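Local atomic coordinates of cAMP factor (Mobiluncus curtisii, PDB entry 6JLC), a protein that probably acts as a pore-forming toxin that contributes to the lysis of red blood cells, in a bacterium linked to bacterial vaginosis. Residues Pro68-Glu80 against Val114-Ile128. Numbering follows the deposited sequence.
Sequences PDLIMARTHLIVE and VANIGATVYQLNDSI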
loop_
_atom_site.group_PDB
_atom_site.type_symbol
_atom_site.label_atom_id
_atom_site.label_comp_id
_atom_site.label_asym_id
_atom_site.label_seq_id
_atom_site.Cartn_x
_atom_site.Cartn_y
_atom_site.Cartn_z
ATOM N N PRO A 68 19.370 1.409 23.508
ATOM C CA PRO A 68 17.976 1.895 23.421
ATOM C C PRO A 68 17.759 2.998 22.399
ATOM O O PRO A 68 16.694 3.046 21.765
ATOM C CB PRO A 68 17.698 2.401 24.844
ATOM C CG PRO A 68 19.036 2.852 25.336
ATOM C CD PRO A 68 20.041 1.884 24.732
ATOM N N ASP A 69 18.709 3.927 22.248
ATOM C CA ASP A 69 18.520 4.988 21.265
ATOM C C ASP A 69 18.454 4.404 19.861
ATOM O O ASP A 69 17.712 4.900 19.003
ATOM C CB ASP A 69 19.642 6.019 21.370
ATOM C CG ASP A 69 19.576 6.819 22.650
ATOM O OD1 ASP A 69 18.820 7.811 22.692
ATOM O OD2 ASP A 69 20.275 6.445 23.614
ATOM N N LEU A 70 19.207 3.329 19.627
ATOM C CA LEU A 70 19.193 2.646 18.339
ATOM C C LEU A 70 17.880 1.903 18.122
ATOM O O LEU A 70 17.290 1.971 17.038
ATOM C CB LEU A 70 20.380 1.688 18.265
ATOM C CG LEU A 70 20.872 1.203 16.914
ATOM C CD1 LEU A 70 21.208 2.375 15.990
ATOM C CD2 LEU A 70 22.098 0.334 17.146
ATOM N N ILE A 71 17.408 1.173 19.141
ATOM C CA ILE A 71 16.157 0.430 18.988
ATOM C C ILE A 71 15.002 1.386 18.707
ATOM O O ILE A 71 14.112 1.090 17.897
ATOM C CB ILE A 71 15.892 -0.445 20.234
ATOM C CG1 ILE A 71 16.908 -1.596 20.328
ATOM C CG2 ILE A 71 14.497 -1.042 20.198
ATOM C CD1 ILE A 71 16.626 -2.787 19.382
ATOM N N MET A 72 14.996 2.550 19.359
ATOM C CA MET A 72 13.901 3.492 19.158
ATOM C C MET A 72 14.024 4.211 17.817
ATOM O O MET A 72 13.007 4.551 17.203
ATOM C CB MET A 72 13.844 4.504 20.310
ATOM C CG MET A 72 13.299 3.944 21.611
ATOM S SD MET A 72 11.755 3.017 21.392
ATOM C CE MET A 72 10.682 4.263 20.684
ATOM N N ALA A 73 15.251 4.473 17.357
ATOM C CA ALA A 73 15.417 5.032 16.016
ATOM C C ALA A 73 14.920 4.052 14.952
ATOM O O ALA A 73 14.244 4.457 13.997
ATOM C CB ALA A 73 16.887 5.415 15.777
ATOM N N ARG A 74 15.223 2.754 15.106
ATOM C CA ARG A 74 14.677 1.769 14.169
ATOM C C ARG A 74 13.154 1.733 14.243
ATOM O O ARG A 74 12.473 1.616 13.215
ATOM C CB ARG A 74 15.251 0.371 14.436
ATOM C CG ARG A 74 16.742 0.199 14.099
ATOM C CD ARG A 74 17.182 -1.288 14.063
ATOM N NE ARG A 74 18.636 -1.494 14.276
ATOM C CZ ARG A 74 19.541 -1.632 13.313
ATOM N NH1 ARG A 74 19.189 -1.562 12.040
ATOM N NH2 ARG A 74 20.817 -1.826 13.618
ATOM N N THR A 75 12.606 1.828 15.462
ATOM C CA THR A 75 11.157 1.845 15.647
ATOM C C THR A 75 10.538 3.034 14.926
ATOM O O THR A 75 9.576 2.882 14.165
ATOM C CB THR A 75 10.819 1.884 17.143
ATOM O OG1 THR A 75 11.258 0.667 17.766
ATOM C CG2 THR A 75 9.328 2.049 17.361
ATOM N N HIS A 76 11.079 4.234 15.160
ATOM C CA HIS A 76 10.554 5.419 14.490
ATOM C C HIS A 76 10.642 5.294 12.975
ATOM O O HIS A 76 9.747 5.758 12.263
ATOM C CB HIS A 76 11.282 6.673 14.967
ATOM C CG HIS A 76 11.095 6.931 16.427
ATOM N ND1 HIS A 76 12.113 7.374 17.249
ATOM C CD2 HIS A 76 10.019 6.755 17.228
ATOM C CE1 HIS A 76 11.658 7.491 18.483
ATOM N NE2 HIS A 76 10.390 7.112 18.500
ATOM N N LEU A 77 11.706 4.669 12.460
ATOM C CA LEU A 77 11.838 4.567 11.006
ATOM C C LEU A 77 10.811 3.596 10.413
ATOM O O LEU A 77 10.218 3.875 9.362
ATOM C CB LEU A 77 13.265 4.162 10.627
ATOM C CG LEU A 77 13.584 4.046 9.123
ATOM C CD1 LEU A 77 13.200 5.305 8.339
ATOM C CD2 LEU A 77 15.085 3.778 8.951
ATOM N N ILE A 78 10.575 2.456 11.070
ATOM C CA ILE A 78 9.530 1.559 10.579
ATOM C C ILE A 78 8.181 2.265 10.575
ATOM O O ILE A 78 7.419 2.165 9.604
ATOM C CB ILE A 78 9.504 0.257 11.402
ATOM C CG1 ILE A 78 10.778 -0.539 11.090
ATOM C CG2 ILE A 78 8.279 -0.576 11.039
ATOM C CD1 ILE A 78 10.833 -1.919 11.677
ATOM N N VAL A 79 7.877 3.026 11.634
ATOM C CA VAL A 79 6.613 3.757 11.672
ATOM C C VAL A 79 6.543 4.746 10.519
ATOM O O VAL A 79 5.511 4.883 9.853
ATOM C CB VAL A 79 6.442 4.451 13.037
ATOM C CG1 VAL A 79 5.321 5.486 12.996
ATOM C CG2 VAL A 79 6.208 3.396 14.121
ATOM N N GLU A 80 7.659 5.429 10.249
ATOM C CA GLU A 80 7.696 6.419 9.181
ATOM C C GLU A 80 7.515 5.775 7.818
ATOM O O GLU A 80 6.879 6.360 6.932
ATOM C CB GLU A 80 9.022 7.180 9.214
ATOM C CG GLU A 80 8.976 8.485 8.413
ATOM C CD GLU A 80 8.094 9.518 9.095
ATOM O OE1 GLU A 80 8.005 9.473 10.341
ATOM O OE2 GLU A 80 7.507 10.374 8.399
ATOM N N VAL A 114 17.208 0.231 7.791
ATOM C CA VAL A 114 16.667 -0.243 9.065
ATOM C C VAL A 114 17.024 -1.711 9.311
ATOM O O VAL A 114 17.088 -2.148 10.470
ATOM C CB VAL A 114 15.147 0.019 9.127
ATOM C CG1 VAL A 114 14.374 -1.053 8.388
ATOM C CG2 VAL A 114 14.677 0.139 10.589
ATOM N N ALA A 115 17.293 -2.478 8.255
ATOM C CA ALA A 115 17.705 -3.868 8.391
ATOM C C ALA A 115 19.213 -4.030 8.536
ATOM O O ALA A 115 19.682 -5.147 8.795
ATOM C CB ALA A 115 17.239 -4.678 7.182
ATOM N N ASN A 116 19.972 -2.952 8.388
ATOM C CA ASN A 116 21.428 -3.026 8.294
ATOM C C ASN A 116 22.023 -3.161 9.698
ATOM O O ASN A 116 21.785 -2.304 10.555
ATOM C CB ASN A 116 21.942 -1.770 7.580
ATOM C CG ASN A 116 23.397 -1.879 7.152
ATOM O OD1 ASN A 116 24.255 -2.288 7.935
ATOM N ND2 ASN A 116 23.685 -1.500 5.904
ATOM N N ILE A 117 22.785 -4.231 9.944
ATOM C CA ILE A 117 23.381 -4.425 11.262
ATOM C C ILE A 117 24.397 -3.342 11.620
ATOM O O ILE A 117 24.757 -3.211 12.793
ATOM C CB ILE A 117 24.019 -5.825 11.376
ATOM C CG1 ILE A 117 24.994 -6.047 10.213
ATOM C CG2 ILE A 117 22.917 -6.888 11.436
ATOM C CD1 ILE A 117 26.271 -6.687 10.612
ATOM N N GLY A 118 24.841 -2.537 10.655
ATOM C CA GLY A 118 25.722 -1.419 10.946
ATOM C C GLY A 118 25.049 -0.061 11.069
ATOM O O GLY A 118 25.743 0.947 11.229
ATOM N N ALA A 119 23.720 0.005 10.982
ATOM C CA ALA A 119 23.023 1.290 10.999
ATOM C C ALA A 119 23.296 2.053 12.290
ATOM O O ALA A 119 23.339 1.466 13.379
ATOM C CB ALA A 119 21.507 1.073 10.844
ATOM N N THR A 120 23.478 3.367 12.166
ATOM C CA THR A 120 23.638 4.261 13.306
ATOM C C THR A 120 22.360 5.056 13.548
ATOM O O THR A 120 21.482 5.142 12.684
ATOM C CB THR A 120 24.794 5.237 13.091
ATOM O OG1 THR A 120 24.471 6.139 12.022
ATOM C CG2 THR A 120 26.090 4.492 12.776
ATOM N N VAL A 121 22.272 5.646 14.749
ATOM C CA VAL A 121 21.166 6.553 15.053
ATOM C C VAL A 121 21.094 7.676 14.031
ATOM O O VAL A 121 20.011 8.027 13.552
ATOM C CB VAL A 121 21.303 7.105 16.485
ATOM C CG1 VAL A 121 20.284 8.208 16.730
ATOM C CG2 VAL A 121 21.096 5.977 17.488
ATOM N N TYR A 122 22.242 8.275 13.695
ATOM C CA TYR A 122 22.248 9.361 12.716
ATOM C C TYR A 122 21.666 8.902 11.383
ATOM O O TYR A 122 20.865 9.617 10.769
ATOM C CB TYR A 122 23.676 9.892 12.518
ATOM C CG TYR A 122 24.270 10.587 13.725
ATOM C CD1 TYR A 122 23.459 11.111 14.719
ATOM C CD2 TYR A 122 25.651 10.738 13.859
ATOM C CE1 TYR A 122 23.993 11.756 15.818
ATOM C CE2 TYR A 122 26.196 11.385 14.956
ATOM C CZ TYR A 122 25.358 11.894 15.931
ATOM O OH TYR A 122 25.877 12.539 17.031
ATOM N N GLN A 123 22.062 7.712 10.921
ATOM C CA GLN A 123 21.621 7.240 9.614
ATOM C C GLN A 123 20.132 6.943 9.617
ATOM O O GLN A 123 19.418 7.280 8.664
ATOM C CB GLN A 123 22.399 5.989 9.216
ATOM C CG GLN A 123 23.861 6.261 8.933
ATOM C CD GLN A 123 24.656 4.986 8.774
ATOM O OE1 GLN A 123 24.308 3.940 9.336
ATOM N NE2 GLN A 123 25.750 5.071 8.010
ATOM N N LEU A 124 19.653 6.294 10.680
ATOM C CA LEU A 124 18.234 5.987 10.775
ATOM C C LEU A 124 17.405 7.261 10.852
ATOM O O LEU A 124 16.344 7.366 10.218
ATOM C CB LEU A 124 17.984 5.093 11.994
ATOM C CG LEU A 124 18.704 3.742 11.963
ATOM C CD1 LEU A 124 18.721 3.128 13.348
ATOM C CD2 LEU A 124 18.051 2.777 10.970
ATOM N N ASN A 125 17.858 8.239 11.644
ATOM C CA ASN A 125 17.150 9.510 11.714
ATOM C C ASN A 125 17.202 10.237 10.375
ATOM O O ASN A 125 16.225 10.880 9.969
ATOM C CB ASN A 125 17.746 10.393 12.818
ATOM C CG ASN A 125 17.356 9.920 14.206
ATOM O OD1 ASN A 125 16.375 9.197 14.368
ATOM N ND2 ASN A 125 18.108 10.342 15.211
ATOM N N ASP A 126 18.336 10.140 9.672
ATOM C CA ASP A 126 18.423 10.776 8.360
ATOM C C ASP A 126 17.500 10.091 7.350
ATOM O O ASP A 126 16.992 10.748 6.431
ATOM C CB ASP A 126 19.873 10.781 7.871
ATOM C CG ASP A 126 20.736 11.809 8.605
ATOM O OD1 ASP A 126 20.185 12.662 9.335
ATOM O OD2 ASP A 126 21.968 11.757 8.459
ATOM N N SER A 127 17.266 8.787 7.502
ATOM C CA SER A 127 16.287 8.113 6.644
ATOM C C SER A 127 14.877 8.637 6.888
ATOM O O SER A 127 14.098 8.813 5.940
ATOM C CB SER A 127 16.334 6.599 6.859
ATOM O OG SER A 127 17.620 6.099 6.518
ATOM N N ILE A 128 14.517 8.869 8.156
ATOM C CA ILE A 128 13.224 9.477 8.461
ATOM C C ILE A 128 13.108 10.829 7.762
ATOM O O ILE A 128 12.090 11.136 7.128
ATOM C CB ILE A 128 13.042 9.598 9.986
ATOM C CG1 ILE A 128 12.908 8.200 10.605
ATOM C CG2 ILE A 128 11.838 10.466 10.319
ATOM C CD1 ILE A 128 12.919 8.179 12.126
HETATM O O HOH W 1 22.723 -3.642 15.569
HETATM O O HOH W 2 14.867 8.397 16.479
#
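Leu-77 and Leu-124 form the apolar centre by reciprocal knobs-into-holes packing. Leu-77 sits among Val-114, Leu-124, Ser-127 and Ile-128, while Leu-124 is held by Leu-70, Ala-73, Arg-74 and Leu-77. The two leucines cross nearly at right angles, with Leu-77 CD2 3.7 Å from Leu-124 CD2. A chi1 of -178° sets CG of Leu-77 anti to the backbone N and directs its fork at helix 121-139; CD1 lies against Ile-128 CG1, and both methyls touch Ser-127 CB. The other methyl of Leu-124, CD1, rests on the Arg-74 methylene CG at 3.6 Å and on Leu-70 CD1. Toward the start of helix 121-139, Leu-70 CD1 also covers the backbone at Ala-119 and Val-121; further along, Ile-128 CD1 packs on His-76 CB.

Outward, the extended Arg-74 chain passes Val-114 CG2 and brings its guanidinium to the turn between helices. NH1 donates to Val-114 O at 2.7 Å, a bent bond arriving above the carbonyl plane. Asn-116 O lies in the guanidinium plane and takes both NH1 (3.1 Å) and NH2 (3.2 Å); Ala-119 N is its third donor, closing the type I turn. A water joins His-76 ND1 to Asn-125 OD1, to which it donates at 2.7 Å. Glu-80, against Ile-128 CG2, forms a salt bridge with Arg-132.

The contact thus ties helix 68-91 to the junction of helices 97-114 and 121-139 in this all-helical CAMP factor segment. The axes of 68-80 and 121-128 run nearly parallel (17°), 9.0 Å apart; helix 8-31 meets Thr-75, helix 41-59 meets Ile-71, and Ala-110 of helix 97-114 touches Leu-77.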